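Side-chain contacts in MavE (Legionella pneumophila subsp. pneumophila, PDB 6PIR), which acts as a virulence effector indispensable for endoplasmic reticulum-mediated remodelling of the Legionella-containing vacuole and for its evasion of lysosomes: residues T4-N9 / T88-S93; E19-V24 / I69-A74. All blocks are in the same frame, centred on the assembly; numbering follows the deposited sequence.

Contact 1. Residues T4-N9 / T88-S93; sequences TRFERN and TEQIQS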
ATOM      1  N   THR A   4      -5.088   4.068  17.725  1.00 47.95           N
ATOM      2  CA  THR A   4      -4.521   4.116  16.376  1.00 50.51           C
ATOM      3  C   THR A   4      -3.641   2.921  16.039  1.00 48.08           C
ATOM      4  O   THR A   4      -3.176   2.809  14.892  1.00 44.88           O
ATOM      5  CB  THR A   4      -3.676   5.370  16.195  1.00 45.09           C
ATOM      6  OG1 THR A   4      -2.636   5.337  17.166  1.00 45.55           O
ATOM      7  CG2 THR A   4      -4.507   6.598  16.374  1.00 46.42           C
ATOM      8  N   ARG A   5      -3.395   2.033  16.996  1.00 47.52           N
ATOM      9  CA  ARG A   5      -2.421   0.976  16.775  1.00 46.37           C
ATOM     10  C   ARG A   5      -2.856   0.024  15.660  1.00 46.51           C
ATOM     11  O   ARG A   5      -2.007  -0.493  14.911  1.00 44.23           O
ATOM     12  CB  ARG A   5      -2.158   0.223  18.064  1.00 50.01           C
ATOM     13  CG  ARG A   5      -0.898  -0.575  17.978  1.00 53.69           C
ATOM     14  CD  ARG A   5      -0.594  -1.245  19.290  1.00 62.47           C
ATOM     15  NE  ARG A   5       0.764  -1.779  19.303  1.00 65.41           N
ATOM     16  N   PHE A   6      -4.158  -0.263  15.550  1.00 47.42           N
ATOM     17  CA  PHE A   6      -4.564  -1.141  14.449  1.00 42.11           C
ATOM     18  C   PHE A   6      -4.141  -0.544  13.121  1.00 45.96           C
ATOM     19  O   PHE A   6      -3.590  -1.242  12.256  1.00 42.53           O
ATOM     20  CB  PHE A   6      -6.065  -1.420  14.417  1.00 43.37           C
ATOM     21  CG  PHE A   6      -6.443  -2.468  13.370  1.00 52.33           C
ATOM     22  CD1 PHE A   6      -6.280  -3.823  13.637  1.00 50.48           C
ATOM     23  CD2 PHE A   6      -6.909  -2.087  12.103  1.00 48.56           C
ATOM     24  CE1 PHE A   6      -6.600  -4.788  12.664  1.00 46.71           C
ATOM     25  CE2 PHE A   6      -7.234  -3.034  11.144  1.00 49.07           C
ATOM     26  CZ  PHE A   6      -7.080  -4.382  11.423  1.00 46.28           C
ATOM     27  N   GLU A   7      -4.451   0.738  12.908  1.00 40.50           N
ATOM     28  CA  GLU A   7      -4.130   1.295  11.609  1.00 39.32           C
ATOM     29  C   GLU A   7      -2.621   1.405  11.429  1.00 39.16           C
ATOM     30  O   GLU A   7      -2.129   1.200  10.320  1.00 35.90           O
ATOM     31  CB  GLU A   7      -4.849   2.627  11.367  1.00 39.48           C
ATOM     32  CG  GLU A   7      -4.649   3.699  12.442  1.00 40.79           C
ATOM     33  CD  GLU A   7      -3.562   4.705  12.114  1.00 39.79           C
ATOM     34  OE1 GLU A   7      -2.789   4.525  11.120  1.00 38.03           O
ATOM     35  OE2 GLU A   7      -3.476   5.686  12.911  1.00 40.94           O
ATOM     36  N   ARG A   8      -1.863   1.658  12.504  1.00 42.10           N
ATOM     37  CA  ARG A   8      -0.409   1.737  12.355  1.00 42.71           C
ATOM     38  C   ARG A   8       0.205   0.386  11.968  1.00 42.32           C
ATOM     39  O   ARG A   8       1.110   0.325  11.123  1.00 36.73           O
ATOM     40  CB  ARG A   8       0.215   2.318  13.625  1.00 43.89           C
ATOM     41  CG  ARG A   8       0.160   3.838  13.588  1.00 38.58           C
ATOM     42  CD  ARG A   8       0.751   4.496  14.796  1.00 39.85           C
ATOM     43  NE  ARG A   8      -0.150   4.400  15.928  1.00 44.01           N
ATOM     44  CZ  ARG A   8       0.157   3.771  17.050  1.00 49.44           C
ATOM     45  NH1 ARG A   8       1.359   3.206  17.155  1.00 46.57           N
ATOM     46  NH2 ARG A   8      -0.719   3.747  18.062  1.00 44.86           N
ATOM     47  N   ASN A   9      -0.255  -0.703  12.583  1.00 39.32           N
ATOM     48  CA  ASN A   9       0.245  -2.024  12.213  1.00 42.13           C
ATOM     49  C   ASN A   9      -0.168  -2.392  10.796  1.00 38.25           C
ATOM     50  O   ASN A   9       0.627  -2.977  10.044  1.00 36.70           O
ATOM     51  CB  ASN A   9      -0.251  -3.076  13.199  1.00 49.29           C
ATOM     52  CG  ASN A   9       0.883  -3.776  13.903  1.00 53.39           C
ATOM     53  OD1 ASN A   9       1.369  -4.812  13.446  1.00 57.79           O
ATOM     54  ND2 ASN A   9       1.303  -3.223  15.024  1.00 54.19           N
ATOM     55  N   THR A  88     -13.835  -5.637  10.775  1.00 47.26           N
ATOM     56  CA  THR A  88     -14.085  -5.200   9.400  1.00 50.38           C
ATOM     57  C   THR A  88     -14.120  -3.668   9.296  1.00 46.10           C
ATOM     58  O   THR A  88     -13.593  -3.095   8.338  1.00 44.51           O
ATOM     59  CB  THR A  88     -15.379  -5.821   8.858  1.00 47.21           C
ATOM     60  OG1 THR A  88     -16.511  -5.286   9.546  1.00 54.78           O
ATOM     61  CG2 THR A  88     -15.361  -7.316   9.047  1.00 47.42           C
ATOM     62  N   GLU A  89     -14.732  -2.992  10.266  1.00 47.92           N
ATOM     63  CA  GLU A  89     -14.721  -1.530  10.271  1.00 48.04           C
ATOM     64  C   GLU A  89     -13.316  -0.984  10.547  1.00 58.67           C
ATOM     65  O   GLU A  89     -12.947   0.069  10.017  1.00 56.88           O
ATOM     66  CB  GLU A  89     -15.748  -0.998  11.278  1.00 54.59           C
ATOM     67  CG  GLU A  89     -17.201  -1.127  10.779  1.00 51.90           C
ATOM     68  CD  GLU A  89     -18.206  -1.370  11.897  1.00 56.33           C
ATOM     69  OE1 GLU A  89     -17.842  -1.194  13.075  1.00 55.45           O
ATOM     70  OE2 GLU A  89     -19.356  -1.770  11.595  1.00 58.11           O
ATOM     71  N   GLN A  90     -12.528  -1.684  11.373  1.00 46.56           N
ATOM     72  CA  GLN A  90     -11.141  -1.316  11.635  1.00 45.30           C
ATOM     73  C   GLN A  90     -10.300  -1.464  10.375  1.00 47.46           C
ATOM     74  O   GLN A  90      -9.503  -0.590  10.041  1.00 41.88           O
ATOM     75  CB  GLN A  90     -10.591  -2.237  12.721  1.00 52.38           C
ATOM     76  CG  GLN A  90      -9.777  -1.596  13.783  1.00 54.86           C
ATOM     77  CD  GLN A  90      -9.897  -2.324  15.119  1.00 53.37           C
ATOM     78  OE1 GLN A  90     -10.580  -3.340  15.232  1.00 56.32           O
ATOM     79  NE2 GLN A  90      -9.224  -1.806  16.130  1.00 49.55           N
ATOM     80  N   ILE A  91     -10.503  -2.557   9.647  1.00 42.32           N
ATOM     81  CA  ILE A  91      -9.817  -2.739   8.389  1.00 40.30           C
ATOM     82  C   ILE A  91     -10.243  -1.658   7.427  1.00 39.91           C
ATOM     83  O   ILE A  91      -9.411  -1.091   6.715  1.00 46.77           O
ATOM     84  CB  ILE A  91     -10.104  -4.147   7.817  1.00 43.66           C
ATOM     85  CG1 ILE A  91      -9.423  -5.216   8.666  1.00 40.04           C
ATOM     86  CG2 ILE A  91      -9.632  -4.242   6.365  1.00 38.13           C
ATOM     87  CD1 ILE A  91      -9.811  -6.623   8.259  1.00 43.80           C
ATOM     88  N   GLN A  92     -11.543  -1.331   7.409  1.00 41.35           N
ATOM     89  CA  GLN A  92     -12.043  -0.322   6.485  1.00 43.14           C
ATOM     90  C   GLN A  92     -11.383   1.022   6.757  1.00 42.91           C
ATOM     91  O   GLN A  92     -10.961   1.716   5.826  1.00 39.65           O
ATOM     92  CB  GLN A  92     -13.563  -0.202   6.595  1.00 43.04           C
ATOM     93  N   SER A  93     -11.275   1.394   8.032  1.00 46.78           N
ATOM     94  CA  SER A  93     -10.650   2.663   8.388  1.00 46.32           C
ATOM     95  C   SER A  93      -9.146   2.653   8.156  1.00 43.64           C
ATOM     96  O   SER A  93      -8.606   3.643   7.682  1.00 43.41           O
ATOM     97  CB  SER A  93     -10.954   3.033   9.831  1.00 55.49           C
ATOM     98  OG  SER A  93     -11.189   4.431   9.880  1.00 67.31           O
TER
HETATM   99  O   HOH W   1      -6.749   0.133  17.486  1.00 35.07           O
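F6 lies with its phenyl ring against the backbone and the inner half of the Q90 side chain, its contacts running from the Q90 amide nitrogen, along the methylenes, to I91. CB comes 3.6 Å from Q90 NE2, at the amide end of the bent glutamine chain. With CG anti to the backbone N (chi1 -173°), the ring is carried off helix 5-21 toward helix 85-106. F6 CG then sits 3.5 Å from Q90 CG, and CD2 is nearer still to that same methylene, at 3.4 Å. Q90 CB completes a CH-pi contact, 4.0 Å from the F6 ring centroid and 25° off the ring normal. Two helices of the all-helical twinned two-helix bundle, the first and the fourth of the chain, are joined here. Further out, F6 CE2 lies over the peptide carbonyl, 3.5 Å from Q90 C, while CZ ends against I91 CG1 at 3.7 Å. I91 also touches Y80, whose ring meets that of F6. Ring and Q90 amide planes stand 36° apart, and no direct hydrogen bond joins the segments. Instead, a water accepts from F6 N at 3.3 Å and, weakly, from Q90 NE2. Within segment 4-9, R8 NE and NH2 both donate to T4 OG1, side-on.

Contact 2. Residues E19-V24 / I69-A74; sequences ETILSV and IAEAIA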
ATOM      1  N   GLU A  19       6.631  -2.640  -0.679  1.00 23.46           N
ATOM      2  CA  GLU A  19       8.054  -2.611  -1.018  1.00 22.63           C
ATOM      3  C   GLU A  19       8.492  -3.926  -1.651  1.00 24.35           C
ATOM      4  O   GLU A  19       9.306  -3.932  -2.582  1.00 27.86           O
ATOM      5  CB  GLU A  19       8.902  -2.331   0.226  1.00 24.67           C
ATOM      6  CG  GLU A  19       8.784  -0.929   0.778  1.00 26.13           C
ATOM      7  CD  GLU A  19       9.238  -0.873   2.248  1.00 33.42           C
ATOM      8  OE1 GLU A  19      10.291  -1.472   2.536  1.00 32.21           O
ATOM      9  OE2 GLU A  19       8.491  -0.324   3.106  1.00 32.78           O
ATOM     10  N   THR A  20       7.996  -5.049  -1.121  1.00 24.03           N
ATOM     11  CA  THR A  20       8.329  -6.365  -1.664  1.00 24.19           C
ATOM     12  C   THR A  20       7.878  -6.485  -3.126  1.00 22.22           C
ATOM     13  O   THR A  20       8.661  -6.865  -4.012  1.00 23.60           O
ATOM     14  CB  THR A  20       7.687  -7.437  -0.770  1.00 24.48           C
ATOM     15  OG1 THR A  20       8.211  -7.355   0.574  1.00 27.73           O
ATOM     16  CG2 THR A  20       7.929  -8.863  -1.291  1.00 23.28           C
ATOM     17  N   ILE A  21       6.631  -6.100  -3.405  1.00 21.88           N
ATOM     18  CA  ILE A  21       6.095  -6.179  -4.759  1.00 24.77           C
ATOM     19  C   ILE A  21       6.899  -5.271  -5.681  1.00 24.77           C
ATOM     20  O   ILE A  21       7.279  -5.663  -6.790  1.00 22.01           O
ATOM     21  CB  ILE A  21       4.596  -5.826  -4.752  1.00 21.27           C
ATOM     22  CG1 ILE A  21       3.826  -6.874  -3.941  1.00 21.66           C
ATOM     23  CG2 ILE A  21       4.026  -5.771  -6.199  1.00 23.48           C
ATOM     24  CD1 ILE A  21       2.384  -6.453  -3.616  1.00 24.69           C
ATOM     25  N   LEU A  22       7.250  -4.077  -5.204  1.00 24.79           N
ATOM     26  CA  LEU A  22       8.049  -3.175  -6.025  1.00 27.84           C
ATOM     27  C   LEU A  22       9.520  -3.584  -6.106  1.00 29.28           C
ATOM     28  O   LEU A  22      10.294  -2.940  -6.814  1.00 32.60           O
ATOM     29  CB  LEU A  22       7.924  -1.745  -5.481  1.00 24.13           C
ATOM     30  CG  LEU A  22       6.479  -1.239  -5.575  1.00 24.44           C
ATOM     31  CD1 LEU A  22       6.326   0.164  -4.982  1.00 24.88           C
ATOM     32  CD2 LEU A  22       5.963  -1.325  -7.036  1.00 23.23           C
ATOM     33  N   SER A  23       9.936  -4.611  -5.387  1.00 25.86           N
ATOM     34  CA  SER A  23      11.331  -5.024  -5.407  1.00 25.85           C
ATOM     35  C   SER A  23      11.607  -6.231  -6.291  1.00 30.12           C
ATOM     36  O   SER A  23      12.763  -6.666  -6.364  1.00 33.28           O
ATOM     37  CB  SER A  23      11.808  -5.308  -3.995  1.00 24.87           C
ATOM     38  OG  SER A  23      11.831  -4.116  -3.228  1.00 23.99           O
ATOM     39  N   VAL A  24      10.590  -6.817  -6.921  1.00 27.12           N
ATOM     40  CA  VAL A  24      10.768  -8.021  -7.738  1.00 28.18           C
ATOM     41  C   VAL A  24      10.305  -7.741  -9.163  1.00 29.55           C
ATOM     42  O   VAL A  24       9.646  -6.735  -9.449  1.00 28.84           O
ATOM     43  CB  VAL A  24      10.029  -9.226  -7.147  1.00 29.59           C
ATOM     44  CG1 VAL A  24      10.553  -9.524  -5.711  1.00 27.24           C
ATOM     45  CG2 VAL A  24       8.536  -8.935  -7.113  1.00 28.51           C
ATOM     46  N   ILE A  69      -0.484  -1.680  -4.439  1.00 25.06           N
ATOM     47  CA  ILE A  69      -1.255  -1.287  -3.259  1.00 25.25           C
ATOM     48  C   ILE A  69      -2.434  -2.237  -3.046  1.00 27.17           C
ATOM     49  O   ILE A  69      -2.720  -2.647  -1.917  1.00 27.49           O
ATOM     50  CB  ILE A  69      -1.741   0.165  -3.375  1.00 27.42           C
ATOM     51  CG1 ILE A  69      -0.578   1.159  -3.210  1.00 27.76           C
ATOM     52  CG2 ILE A  69      -2.802   0.445  -2.313  1.00 33.84           C
ATOM     53  CD1 ILE A  69      -0.032   1.294  -1.778  1.00 27.23           C
ATOM     54  N   ALA A  70      -3.201  -2.512  -4.113  1.00 27.26           N
ATOM     55  CA  ALA A  70      -4.364  -3.386  -3.973  1.00 29.56           C
ATOM     56  C   ALA A  70      -3.940  -4.774  -3.515  1.00 26.31           C
ATOM     57  O   ALA A  70      -4.591  -5.372  -2.643  1.00 27.24           O
ATOM     58  CB  ALA A  70      -5.163  -3.445  -5.280  1.00 29.61           C
ATOM     59  N   GLU A  71      -2.802  -5.259  -4.024  1.00 26.20           N
ATOM     60  CA  GLU A  71      -2.292  -6.567  -3.627  1.00 27.88           C
ATOM     61  C   GLU A  71      -1.835  -6.546  -2.186  1.00 25.45           C
ATOM     62  O   GLU A  71      -2.045  -7.518  -1.456  1.00 27.25           O
ATOM     63  CB  GLU A  71      -1.144  -6.988  -4.540  1.00 29.08           C
ATOM     64  CG  GLU A  71      -1.633  -7.379  -5.948  1.00 27.97           C
ATOM     65  CD  GLU A  71      -0.622  -7.090  -7.049  1.00 25.40           C
ATOM     66  OE1 GLU A  71       0.583  -6.927  -6.783  1.00 23.03           O
ATOM     67  OE2 GLU A  71      -1.032  -7.028  -8.212  1.00 26.07           O
ATOM     68  N   ALA A  72      -1.194  -5.455  -1.775  1.00 25.19           N
ATOM     69  CA  ALA A  72      -0.751  -5.316  -0.401  1.00 25.65           C
ATOM     70  C   ALA A  72      -1.936  -5.341   0.552  1.00 27.01           C
ATOM     71  O   ALA A  72      -1.914  -6.057   1.557  1.00 27.64           O
ATOM     72  CB  ALA A  72       0.039  -4.010  -0.237  1.00 26.59           C
ATOM     73  N   ILE A  73      -2.994  -4.593   0.232  1.00 27.59           N
ATOM     74  CA  ILE A  73      -4.191  -4.578   1.083  1.00 32.98           C
ATOM     75  C   ILE A  73      -4.804  -5.974   1.172  1.00 32.44           C
ATOM     76  O   ILE A  73      -5.184  -6.435   2.254  1.00 32.67           O
ATOM     77  CB  ILE A  73      -5.207  -3.547   0.564  1.00 34.49           C
ATOM     78  CG1 ILE A  73      -4.655  -2.137   0.683  1.00 31.78           C
ATOM     79  CG2 ILE A  73      -6.549  -3.679   1.276  1.00 37.39           C
ATOM     80  CD1 ILE A  73      -5.443  -1.126  -0.082  1.00 32.85           C
ATOM     81  N   ALA A  74      -4.931  -6.656   0.025  1.00 29.02           N
ATOM     82  CA  ALA A  74      -5.442  -8.020  -0.003  1.00 32.28           C
ATOM     83  C   ALA A  74      -4.633  -8.931   0.910  1.00 29.46           C
ATOM     84  O   ALA A  74      -5.202  -9.688   1.710  1.00 30.53           O
ATOM     85  CB  ALA A  74      -5.401  -8.544  -1.448  1.00 28.70           C
TER
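The flat group at this contact is the carboxylate of E71, which turns one oxygen to I21 and the other to a third helix. OE1 of E71 lies 3.7 Å from I21 CD1 and equally 3.7 Å from I21 CG2, facing two methyl groups of one branched side chain. OE2 makes a hydrogen bond with ND1 of H33 on helix 26-36. In this twinned two-helix bundle the contact therefore lies where helices 5-21, 26-36 and 59-77 converge, within the buried interior. The bundle is a piece of a longer effector that also has a C-terminal transmembrane helix. CB of E71 itself faces the isoleucine, 3.7 Å from I21 CD1, and the bend at chi2 (149°) helps set where the carboxylate lies. The CD1 methyl also approaches the helix backbone, with A72 N 4.1 Å from I21 CD1. The backbones themselves stay well apart: the closest CA atoms, of I21 and A72, are 8.2 Å from each other, and the I21 and E71 side chains span the gap. Elsewhere on helix 59-77, A70 and I73 touch Y45, the tyrosine assigned to the NPxY motif. Beyond I21 the chain swings away in a type I turn from I21 to V24. There S23 OG donates to E19 O at 2.6 Å, with a C=O...donor angle of 145° and the donor tilted 35° from the carbonyl plane.

How the contacts relate
From the N terminus, helix 5-21 supplies residues to both contacts: its first turn goes to contact 1 and its C-terminal end to contact 2. The chain then runs through helix 26-36 and the NPxY region before helix 59-77 returns to close contact 2, the inner loop. Helix 85-106 follows and closes the outer loop at contact 1, so the two are nested and do not cross. Their centres lie about 18 Å apart and their nearest atoms about 6 Å apart, without touching. Together they tie two successive helices, 59-77 and 85-106, to opposite ends of helix 5-21, whose side chains also meet helix 115-134 near both contacts.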